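Local coordinates for ribosome-inactivating protein 3 (Zea mays, PDB 2PQI) that belongs to the ribosome-inactivating proteins, toxins known from many plants, and folds as a mixed beta sheet packed against helices, at residues 5-10 against 55-60; 59-64 against 132-137. All coordinates share one frame; numbering follows the deposited sequence.

From the N terminus, the chain leaves strand 2-8 and comes back beside it as strand 52-58. This is interaction 1, a parallel pairing that closes a loop holding helix 16-28. The chain then turns at once through the short loop 59-62 into strand 63-69, making a beta hairpin, and interaction 2 closes the next, longer loop by bringing helix 126-137 back to that turn. The two loops neither nest nor cross but follow one another, sharing Thr59 and Arg60. Their centres lie about 9 Å apart, and backbone bonding between Leu57 and Ile64 joins them across the hairpin. Together they tie the edge strand, the hairpin and the helix into one unit.

Interaction 1 (5-10 against 55-60); sequences EIFPVE and TELKTR
The parallel edge of the mixed sheet of a ribosome-inactivating protein is formed here, with Phe7 and Pro8 of strand 2-8 paired to Leu57 and Lys58 of strand 52-58. Phe7 straddles Leu57: its N donates to Glu56 O at 3.1 Å, and its O accepts from Lys58 N at 3.0 Å. The ladder continues from Lys58 O to Val9 N, 2.9 Å apart, in a bond bent to 134° at the hydrogen. Pro8, which has no N-H to give, lies between these last two bonds at the centre of an inverse gamma turn and brings its CA-H to the same Lys58 O. On one face of the sheet Leu57 CD2 meets the Phe7 ring at its edge, in the ring plane, 3.8 Å from CD1. Val9 adds CG2 beside Leu57 CB, while Phe19 stacks on the Phe7 ring and Met129 of helix 126-137 touches both Phe7 and Val9. On the face bearing Pro8 and Lys58, Ile6 CG2 meets Lys58 CG at 3.8 Å. With CG anti to the carbonyl carbon (chi1 -54°) and the chain extended beyond it, Glu10 reaches Arg60 and crosses it at about a right angle, carboxylate and guanidinium planes 76° apart. A long 3.9 Å salt bridge runs from Glu10 OE1 to Arg60 NE. The firmer hold is on the backbone: Glu10 OE2 accepts Arg60 N at 2.6 Å, from above the carboxylate plane.

Interaction 2 (59-64 against 132-137); sequences TRTSSI and AVNDLA
Ile64, Val133 and Ala137 interlock where the beta hairpin joining strands 52-58 and 63-69 is laid over helix 126-137. The main bump is Ile64, which drops into a hollow of the helix lined by Val133, Leu136 and Ala137, one turn of its surface. Chi1 of 63° sets CG1 between the backbone N and carbonyl carbon, and the side-chain carbons spread over different walls: CG1 faces Val133 CG1, CD1 beyond it reaches Leu136 CD1 at 4.1 Å, and the CG2 branch sits 3.9 Å from Ala137 CB. Leu156 of helix 149-165 packs on Ile64 and Leu136 as well. In return Val133 is a bump against the hairpin. Its CG1 presses the backbone at Ser63 CA, 3.7 Å away, while its CB lies 4.0 Å from Thr59 CG2 as the two side chains pass alongside, running opposite ways. The Ala137 methyl faces the hairpin, its CB 3.1 Å from Ser62 OG and also near Ser63 O and Ile64 CG2. At the turn the contact becomes polar. Asn134 and Thr59 meet tip to tip, and Thr59 OG1, which lies close to the amide plane of Asn134, accepts ND2 at 2.6 Å. The same hydroxyl donates to Ser62 O at 2.9 Å, so the helix side chain is linked through one hydroxyl to the carbonyl that closes the turn: Ser62 O also accepts Thr59 N, at 2.8 Å.

Interaction 1 (5-10 against 55-60)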
ATOM      1  N   GLU A   5      13.757   3.733  -5.441  1.00 35.80           N
ATOM      2  CA  GLU A   5      14.901   4.288  -4.745  1.00 37.67           C
ATOM      3  C   GLU A   5      14.648   4.289  -3.235  1.00 37.94           C
ATOM      4  O   GLU A   5      13.495   4.284  -2.771  1.00 33.21           O
ATOM      5  CB  GLU A   5      15.271   5.687  -5.241  1.00 42.65           C
ATOM      6  CG  GLU A   5      14.181   6.504  -5.878  1.00 53.69           C
ATOM      7  CD  GLU A   5      14.673   7.906  -6.183  1.00 59.69           C
ATOM      8  OE1 GLU A   5      15.764   8.020  -6.780  1.00 61.45           O
ATOM      9  OE2 GLU A   5      13.983   8.884  -5.823  1.00 61.42           O
ATOM     10  N   ILE A   6      15.742   4.261  -2.479  1.00 32.38           N
ATOM     11  CA  ILE A   6      15.704   4.215  -1.026  1.00 31.99           C
ATOM     12  C   ILE A   6      14.960   5.371  -0.397  1.00 32.98           C
ATOM     13  O   ILE A   6      15.016   6.498  -0.896  1.00 30.96           O
ATOM     14  CB  ILE A   6      17.146   4.192  -0.440  1.00 36.76           C
ATOM     15  CG1 ILE A   6      17.866   2.925  -0.915  1.00 34.21           C
ATOM     16  CG2 ILE A   6      17.110   4.344   1.072  1.00 26.83           C
ATOM     17  CD1 ILE A   6      18.688   2.250   0.137  1.00 38.33           C
ATOM     18  N   PHE A   7      14.258   5.083   0.699  1.00 33.97           N
ATOM     19  CA  PHE A   7      13.539   6.118   1.436  1.00 33.59           C
ATOM     20  C   PHE A   7      14.173   6.265   2.817  1.00 33.05           C
ATOM     21  O   PHE A   7      14.048   5.371   3.658  1.00 30.87           O
ATOM     22  CB  PHE A   7      12.064   5.760   1.624  1.00 33.80           C
ATOM     23  CG  PHE A   7      11.248   6.870   2.252  1.00 37.02           C
ATOM     24  CD1 PHE A   7      10.067   6.591   2.928  1.00 36.58           C
ATOM     25  CD2 PHE A   7      11.656   8.199   2.149  1.00 37.58           C
ATOM     26  CE1 PHE A   7       9.301   7.616   3.495  1.00 37.96           C
ATOM     27  CE2 PHE A   7      10.897   9.230   2.711  1.00 40.59           C
ATOM     28  CZ  PHE A   7       9.712   8.933   3.387  1.00 37.90           C
ATOM     29  N   PRO A   8      14.892   7.379   3.053  1.00 33.68           N
ATOM     30  CA  PRO A   8      15.555   7.668   4.340  1.00 33.79           C
ATOM     31  C   PRO A   8      14.491   8.102   5.346  1.00 33.47           C
ATOM     32  O   PRO A   8      14.262   9.298   5.541  1.00 29.91           O
ATOM     33  CB  PRO A   8      16.506   8.817   3.993  1.00 31.46           C
ATOM     34  CG  PRO A   8      16.774   8.623   2.516  1.00 32.97           C
ATOM     35  CD  PRO A   8      15.399   8.271   1.995  1.00 33.70           C
ATOM     36  N   VAL A   9      13.855   7.130   5.990  1.00 31.07           N
ATOM     37  CA  VAL A   9      12.766   7.417   6.921  1.00 34.24           C
ATOM     38  C   VAL A   9      13.015   8.520   7.958  1.00 35.52           C
ATOM     39  O   VAL A   9      12.242   9.477   8.049  1.00 34.52           O
ATOM     40  CB  VAL A   9      12.318   6.124   7.646  1.00 33.89           C
ATOM     41  CG1 VAL A   9      10.989   6.346   8.343  1.00 33.65           C
ATOM     42  CG2 VAL A   9      12.196   4.994   6.646  1.00 38.35           C
ATOM     43  N   GLU A  10      14.094   8.400   8.726  1.00 36.02           N
ATOM     44  CA  GLU A  10      14.395   9.383   9.757  1.00 37.03           C
ATOM     45  C   GLU A  10      14.792  10.773   9.235  1.00 41.61           C
ATOM     46  O   GLU A  10      14.537  11.785   9.893  1.00 43.83           O
ATOM     47  CB  GLU A  10      15.475   8.824  10.694  1.00 33.08           C
ATOM     48  CG  GLU A  10      15.104   7.453  11.280  1.00 39.62           C
ATOM     49  CD  GLU A  10      15.873   7.086  12.538  1.00 40.52           C
ATOM     50  OE1 GLU A  10      15.935   7.933  13.458  1.00 40.60           O
ATOM     51  OE2 GLU A  10      16.392   5.946  12.623  1.00 39.43           O
ATOM     52  N   THR A  55      10.651  -1.970  -2.480  1.00 30.84           N
ATOM     53  CA  THR A  55      10.905  -0.676  -1.859  1.00 33.58           C
ATOM     54  C   THR A  55      11.597  -0.749  -0.519  1.00 32.47           C
ATOM     55  O   THR A  55      11.037  -1.266   0.452  1.00 33.62           O
ATOM     56  CB  THR A  55       9.611   0.095  -1.659  1.00 32.36           C
ATOM     57  OG1 THR A  55       8.784  -0.613  -0.731  1.00 42.25           O
ATOM     58  CG2 THR A  55       8.868   0.226  -2.968  1.00 30.13           C
ATOM     59  N   GLU A  56      12.814  -0.218  -0.465  1.00 31.08           N
ATOM     60  CA  GLU A  56      13.565  -0.228   0.775  1.00 33.29           C
ATOM     61  C   GLU A  56      13.328   1.016   1.627  1.00 30.84           C
ATOM     62  O   GLU A  56      13.413   2.148   1.155  1.00 29.51           O
ATOM     63  CB  GLU A  56      15.057  -0.383   0.515  1.00 36.10           C
ATOM     64  CG  GLU A  56      15.835  -0.545   1.797  1.00 44.51           C
ATOM     65  CD  GLU A  56      17.298  -0.835   1.569  1.00 54.93           C
ATOM     66  OE1 GLU A  56      17.618  -1.913   1.015  1.00 58.45           O
ATOM     67  OE2 GLU A  56      18.126   0.019   1.952  1.00 58.07           O
ATOM     68  N   LEU A  57      13.001   0.775   2.888  1.00 29.16           N
ATOM     69  CA  LEU A  57      12.760   1.829   3.850  1.00 28.52           C
ATOM     70  C   LEU A  57      13.898   1.686   4.859  1.00 31.02           C
ATOM     71  O   LEU A  57      14.056   0.633   5.497  1.00 28.34           O
ATOM     72  CB  LEU A  57      11.404   1.618   4.531  1.00 23.29           C
ATOM     73  CG  LEU A  57      10.175   1.507   3.614  1.00 26.26           C
ATOM     74  CD1 LEU A  57       8.944   1.123   4.448  1.00 20.05           C
ATOM     75  CD2 LEU A  57       9.932   2.834   2.864  1.00 21.61           C
ATOM     76  N   LYS A  58      14.719   2.724   4.981  1.00 31.31           N
ATOM     77  CA  LYS A  58      15.829   2.635   5.918  1.00 33.95           C
ATOM     78  C   LYS A  58      15.881   3.785   6.895  1.00 30.23           C
ATOM     79  O   LYS A  58      15.741   4.941   6.524  1.00 32.01           O
ATOM     80  CB  LYS A  58      17.158   2.523   5.171  1.00 34.72           C
ATOM     81  CG  LYS A  58      17.763   3.822   4.756  1.00 34.58           C
ATOM     82  CD  LYS A  58      19.231   3.613   4.420  1.00 42.25           C
ATOM     83  CE  LYS A  58      19.985   3.018   5.601  1.00 40.28           C
ATOM     84  NZ  LYS A  58      21.424   2.867   5.294  1.00 45.77           N
ATOM     85  N   THR A  59      16.059   3.445   8.162  1.00 35.48           N
ATOM     86  CA  THR A  59      16.132   4.437   9.218  1.00 39.52           C
ATOM     87  C   THR A  59      17.595   4.786   9.417  1.00 42.86           C
ATOM     88  O   THR A  59      18.397   4.641   8.500  1.00 47.94           O
ATOM     89  CB  THR A  59      15.559   3.881  10.525  1.00 37.77           C
ATOM     90  OG1 THR A  59      16.196   2.629  10.829  1.00 33.91           O
ATOM     91  CG2 THR A  59      14.060   3.681  10.400  1.00 35.04           C
ATOM     92  N   ARG A  60      17.953   5.247  10.605  1.00 43.85           N
ATOM     93  CA  ARG A  60      19.344   5.590  10.853  1.00 44.53           C
ATOM     94  C   ARG A  60      20.111   4.389  11.420  1.00 42.84           C
ATOM     95  O   ARG A  60      21.341   4.354  11.411  1.00 41.49           O
ATOM     96  CB  ARG A  60      19.416   6.800  11.790  1.00 46.11           C
ATOM     97  CG  ARG A  60      19.331   8.140  11.060  1.00 48.44           C
ATOM     98  CD  ARG A  60      19.035   9.283  12.016  1.00 50.42           C
ATOM     99  NE  ARG A  60      19.673   9.079  13.314  1.00 59.74           N
ATOM    100  CZ  ARG A  60      20.989   9.103  13.527  1.00 62.44           C
ATOM    101  NH1 ARG A  60      21.828   9.329  12.521  1.00 64.63           N
ATOM    102  NH2 ARG A  60      21.467   8.889  14.749  1.00 56.71           N
TER

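Interaction 2 (59-64 against 132-137)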
ATOM      1  N   THR A  59      16.059   3.445   8.162  1.00 35.48           N
ATOM      2  CA  THR A  59      16.132   4.437   9.218  1.00 39.52           C
ATOM      3  C   THR A  59      17.595   4.786   9.417  1.00 42.86           C
ATOM      4  O   THR A  59      18.397   4.641   8.500  1.00 47.94           O
ATOM      5  CB  THR A  59      15.559   3.881  10.525  1.00 37.77           C
ATOM      6  OG1 THR A  59      16.196   2.629  10.829  1.00 33.91           O
ATOM      7  CG2 THR A  59      14.060   3.681  10.400  1.00 35.04           C
ATOM      8  N   ARG A  60      17.953   5.247  10.605  1.00 43.85           N
ATOM      9  CA  ARG A  60      19.344   5.590  10.853  1.00 44.53           C
ATOM     10  C   ARG A  60      20.111   4.389  11.420  1.00 42.84           C
ATOM     11  O   ARG A  60      21.341   4.354  11.411  1.00 41.49           O
ATOM     12  CB  ARG A  60      19.416   6.800  11.790  1.00 46.11           C
ATOM     13  CG  ARG A  60      19.331   8.140  11.060  1.00 48.44           C
ATOM     14  CD  ARG A  60      19.035   9.283  12.016  1.00 50.42           C
ATOM     15  NE  ARG A  60      19.673   9.079  13.314  1.00 59.74           N
ATOM     16  CZ  ARG A  60      20.989   9.103  13.527  1.00 62.44           C
ATOM     17  NH1 ARG A  60      21.828   9.329  12.521  1.00 64.63           N
ATOM     18  NH2 ARG A  60      21.467   8.889  14.749  1.00 56.71           N
ATOM     19  N   THR A  61      19.373   3.379  11.857  1.00 41.24           N
ATOM     20  CA  THR A  61      19.976   2.194  12.444  1.00 40.95           C
ATOM     21  C   THR A  61      19.702   0.876  11.735  1.00 41.74           C
ATOM     22  O   THR A  61      20.513  -0.046  11.811  1.00 44.24           O
ATOM     23  CB  THR A  61      19.523   2.051  13.870  1.00 40.12           C
ATOM     24  OG1 THR A  61      18.146   2.442  13.954  1.00 42.00           O
ATOM     25  CG2 THR A  61      20.367   2.928  14.775  1.00 42.31           C
ATOM     26  N   SER A  62      18.563   0.765  11.063  1.00 43.29           N
ATOM     27  CA  SER A  62      18.251  -0.470  10.353  1.00 43.09           C
ATOM     28  C   SER A  62      17.419  -0.196   9.110  1.00 39.30           C
ATOM     29  O   SER A  62      17.266   0.956   8.697  1.00 42.36           O
ATOM     30  CB  SER A  62      17.497  -1.431  11.276  1.00 48.09           C
ATOM     31  OG  SER A  62      17.518  -2.746  10.750  1.00 51.16           O
ATOM     32  N   SER A  63      16.895  -1.257   8.509  1.00 34.14           N
ATOM     33  CA  SER A  63      16.058  -1.123   7.316  1.00 32.98           C
ATOM     34  C   SER A  63      15.386  -2.430   6.940  1.00 31.38           C
ATOM     35  O   SER A  63      15.736  -3.502   7.440  1.00 32.72           O
ATOM     36  CB  SER A  63      16.887  -0.643   6.118  1.00 36.72           C
ATOM     37  OG  SER A  63      17.884  -1.593   5.781  1.00 30.64           O
ATOM     38  N   ILE A  64      14.404  -2.328   6.057  1.00 28.50           N
ATOM     39  CA  ILE A  64      13.691  -3.494   5.557  1.00 27.35           C
ATOM     40  C   ILE A  64      13.346  -3.215   4.110  1.00 28.45           C
ATOM     41  O   ILE A  64      13.335  -2.054   3.675  1.00 26.04           O
ATOM     42  CB  ILE A  64      12.368  -3.773   6.322  1.00 26.89           C
ATOM     43  CG1 ILE A  64      11.388  -2.620   6.140  1.00 28.92           C
ATOM     44  CG2 ILE A  64      12.645  -3.998   7.788  1.00 26.42           C
ATOM     45  CD1 ILE A  64      10.086  -2.837   6.877  1.00 29.86           C
ATOM     46  N   ALA A 132       8.130   1.340  13.044  1.00 31.19           N
ATOM     47  CA  ALA A 132       7.743   0.106  12.356  1.00 32.80           C
ATOM     48  C   ALA A 132       8.918  -0.613  11.687  1.00 34.20           C
ATOM     49  O   ALA A 132       9.080  -1.836  11.840  1.00 31.36           O
ATOM     50  CB  ALA A 132       6.659   0.401  11.321  1.00 31.23           C
ATOM     51  N   VAL A 133       9.727   0.145  10.945  1.00 29.40           N
ATOM     52  CA  VAL A 133      10.881  -0.422  10.259  1.00 32.43           C
ATOM     53  C   VAL A 133      11.861  -1.060  11.240  1.00 35.83           C
ATOM     54  O   VAL A 133      12.255  -2.225  11.073  1.00 36.21           O
ATOM     55  CB  VAL A 133      11.668   0.648   9.445  1.00 33.28           C
ATOM     56  CG1 VAL A 133      12.924   0.011   8.841  1.00 27.26           C
ATOM     57  CG2 VAL A 133      10.780   1.256   8.348  1.00 26.04           C
ATOM     58  N   ASN A 134      12.251  -0.305  12.267  1.00 34.86           N
ATOM     59  CA  ASN A 134      13.214  -0.821  13.240  1.00 38.14           C
ATOM     60  C   ASN A 134      12.717  -2.076  13.916  1.00 34.89           C
ATOM     61  O   ASN A 134      13.482  -3.012  14.124  1.00 31.38           O
ATOM     62  CB  ASN A 134      13.557   0.247  14.283  1.00 39.77           C
ATOM     63  CG  ASN A 134      14.360   1.393  13.695  1.00 42.73           C
ATOM     64  OD1 ASN A 134      14.345   2.510  14.215  1.00 47.36           O
ATOM     65  ND2 ASN A 134      15.075   1.119  12.609  1.00 38.54           N
ATOM     66  N   ASP A 135      11.432  -2.099  14.243  1.00 35.52           N
ATOM     67  CA  ASP A 135      10.849  -3.263  14.890  1.00 40.87           C
ATOM     68  C   ASP A 135      10.771  -4.459  13.941  1.00 39.56           C
ATOM     69  O   ASP A 135      11.185  -5.563  14.298  1.00 42.29           O
ATOM     70  CB  ASP A 135       9.462  -2.914  15.446  1.00 48.14           C
ATOM     71  CG  ASP A 135       9.526  -2.320  16.851  1.00 59.15           C
ATOM     72  OD1 ASP A 135       9.593  -3.105  17.823  1.00 68.00           O
ATOM     73  OD2 ASP A 135       9.522  -1.075  16.988  1.00 63.52           O
ATOM     74  N   LEU A 136      10.257  -4.247  12.733  1.00 36.37           N
ATOM     75  CA  LEU A 136      10.145  -5.338  11.772  1.00 33.93           C
ATOM     76  C   LEU A 136      11.510  -5.879  11.388  1.00 35.30           C
ATOM     77  O   LEU A 136      11.635  -7.040  11.003  1.00 33.56           O
ATOM     78  CB  LEU A 136       9.397  -4.871  10.524  1.00 29.55           C
ATOM     79  CG  LEU A 136       7.897  -4.668  10.752  1.00 23.19           C
ATOM     80  CD1 LEU A 136       7.244  -3.958   9.561  1.00 21.29           C
ATOM     81  CD2 LEU A 136       7.274  -6.034  10.988  1.00 11.88           C
ATOM     82  N   ALA A 137      12.530  -5.033  11.504  1.00 35.59           N
ATOM     83  CA  ALA A 137      13.897  -5.426  11.179  1.00 40.44           C
ATOM     84  C   ALA A 137      14.516  -6.395  12.191  1.00 43.84           C
ATOM     85  O   ALA A 137      15.406  -7.174  11.846  1.00 44.47           O
ATOM     86  CB  ALA A 137      14.768  -4.189  11.060  1.00 37.78           C
TER